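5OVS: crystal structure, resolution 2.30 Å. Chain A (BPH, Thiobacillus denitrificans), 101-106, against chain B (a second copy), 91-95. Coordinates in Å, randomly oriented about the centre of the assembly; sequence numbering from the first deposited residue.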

# COMPACT_ATOMS: atom_id res chain seq x y z
N GLU A 101 -8.75 -3.14 15.52
CA GLU A 101 -7.46 -3.16 16.19
C GLU A 101 -7.59 -3.73 17.62
O GLU A 101 -7.05 -4.80 17.92
CB GLU A 101 -6.86 -1.75 16.22
N ASP A 102 -8.35 -3.03 18.47
CA ASP A 102 -8.48 -3.37 19.90
C ASP A 102 -9.50 -4.48 20.18
O ASP A 102 -10.39 -4.74 19.37
CB ASP A 102 -8.95 -2.14 20.72
CG ASP A 102 -8.13 -0.89 20.45
OD1 ASP A 102 -6.91 -1.00 20.19
OD2 ASP A 102 -8.73 0.22 20.51
N ASP A 103 -9.36 -5.10 21.35
CA ASP A 103 -10.38 -6.00 21.89
C ASP A 103 -11.72 -5.29 22.04
O ASP A 103 -12.74 -5.72 21.50
CB ASP A 103 -9.97 -6.54 23.27
CG ASP A 103 -8.95 -7.66 23.19
OD1 ASP A 103 -8.79 -8.26 22.11
OD2 ASP A 103 -8.33 -7.96 24.24
N LEU A 104 -11.68 -4.19 22.77
CA LEU A 104 -12.85 -3.38 23.06
C LEU A 104 -12.64 -1.96 22.58
O LEU A 104 -11.51 -1.53 22.35
CB LEU A 104 -13.08 -3.37 24.57
CG LEU A 104 -13.28 -4.74 25.21
CD1 LEU A 104 -13.10 -4.66 26.72
CD2 LEU A 104 -14.66 -5.29 24.85
N GLU A 105 -13.72 -1.21 22.44
CA GLU A 105 -13.61 0.19 22.06
C GLU A 105 -12.99 1.01 23.19
O GLU A 105 -13.41 0.89 24.35
CB GLU A 105 -14.96 0.77 21.70
CG GLU A 105 -15.53 0.17 20.44
CD GLU A 105 -16.87 0.76 20.08
OE1 GLU A 105 -17.35 1.65 20.81
OE2 GLU A 105 -17.45 0.33 19.06
N SER A 106 -12.02 1.84 22.83
CA SER A 106 -11.34 2.72 23.76
C SER A 106 -12.19 3.93 24.11
O SER A 106 -12.78 4.54 23.23
CB SER A 106 -10.02 3.21 23.15
OG SER A 106 -9.46 4.23 23.94
N HIS B 91 -23.88 -4.52 24.23
CA HIS B 91 -23.83 -3.76 25.48
C HIS B 91 -22.44 -3.37 25.95
O HIS B 91 -22.28 -2.33 26.57
CB HIS B 91 -24.57 -4.51 26.59
CG HIS B 91 -25.98 -4.88 26.23
ND1 HIS B 91 -26.94 -3.94 25.93
CD2 HIS B 91 -26.57 -6.08 26.07
CE1 HIS B 91 -28.07 -4.55 25.63
NE2 HIS B 91 -27.88 -5.85 25.70
N TYR B 92 -21.43 -4.19 25.67
CA TYR B 92 -20.11 -3.97 26.25
C TYR B 92 -19.06 -3.49 25.23
O TYR B 92 -17.87 -3.48 25.52
CB TYR B 92 -19.64 -5.24 26.97
CG TYR B 92 -20.59 -5.69 28.06
CD1 TYR B 92 -20.58 -5.07 29.30
CD2 TYR B 92 -21.51 -6.71 27.83
CE1 TYR B 92 -21.45 -5.47 30.30
CE2 TYR B 92 -22.40 -7.10 28.83
CZ TYR B 92 -22.36 -6.48 30.06
OH TYR B 92 -23.23 -6.86 31.07
N TYR B 93 -19.52 -3.08 24.05
CA TYR B 93 -18.66 -2.51 23.01
C TYR B 93 -17.47 -3.39 22.62
O TYR B 93 -16.32 -2.94 22.58
CB TYR B 93 -18.18 -1.10 23.41
CG TYR B 93 -19.29 -0.24 23.98
CD1 TYR B 93 -20.16 0.47 23.15
CD2 TYR B 93 -19.47 -0.15 25.36
CE1 TYR B 93 -21.17 1.25 23.69
CE2 TYR B 93 -20.47 0.64 25.90
CZ TYR B 93 -21.32 1.33 25.06
OH TYR B 93 -22.30 2.09 25.63
N LEU B 94 -17.77 -4.66 22.34
CA LEU B 94 -16.82 -5.57 21.71
C LEU B 94 -16.73 -5.25 20.23
O LEU B 94 -17.75 -5.10 19.57
CB LEU B 94 -17.28 -7.01 21.86
CG LEU B 94 -16.33 -8.05 21.26
CD1 LEU B 94 -15.13 -8.24 22.18
CD2 LEU B 94 -17.03 -9.37 21.01
N GLN B 95 -15.51 -5.19 19.72
CA GLN B 95 -15.29 -4.95 18.29
C GLN B 95 -15.38 -6.24 17.47
O GLN B 95 -14.62 -7.18 17.69
CB GLN B 95 -13.94 -4.28 18.08
CG GLN B 95 -13.86 -2.95 18.80
CD GLN B 95 -12.86 -2.02 18.16
OE1 GLN B 95 -11.67 -2.33 18.07
NE2 GLN B 95 -13.33 -0.86 17.70

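The two stretches, neither of which forms a regular helix or strand, meet across the interface between two copies of the protein through a single β-bridge. Leu A104 and Leu B94 lie at its centre, their CA atoms 4.7 Å apart, and the contact buries 377 Å².

Glu A101, modelled only to CB, points away from chain B and adds little. At Asp A102 the backbone meets the side-chain amide of Gln B95: the carbonyl O of Asp A102 lies 3.0 Å from the atom modelled as OE1 of Gln B95. Two oxygens so close would repel, and the amide is probably turned over in the model; turned back, it may donate a hydrogen bond here.

The CA-to-CB bond of Asp A103 points away, and the residue contributes its carbonyl. The amide N of Gln B95 donates to Asp A103 O in a weak hydrogen bond, long at 3.3 Å but nearly linear at 173°. Asp A103 O also rests 3.5 Å from Leu B94 CD1.

The CA-to-CB bond of Leu A104 points away overall, although CB itself touches the chain B stretch, and the end of the side chain comes nearer: Leu A104 CD2 lies 4.0 Å from Leu B94 CD1 in an apolar contact between buried residues. The CA of Leu A104 approaches Tyr B93 O at 3.5 Å, a CA-H...O contact.

The second hydrogen bond follows at once: Glu A105 N donates to Tyr B93 O over 3.1 Å at 163°. The two backbone bonds thus flank the central leucine pair. The CA-to-CB bond of Glu A105 points sideways, and the side chain reaches Tyr B93, where OE1 of Glu A105 lies oblique to the ring, 3.8 Å from Tyr B93 CD1; this oxygen is hydrogen-bonded elsewhere in the structure.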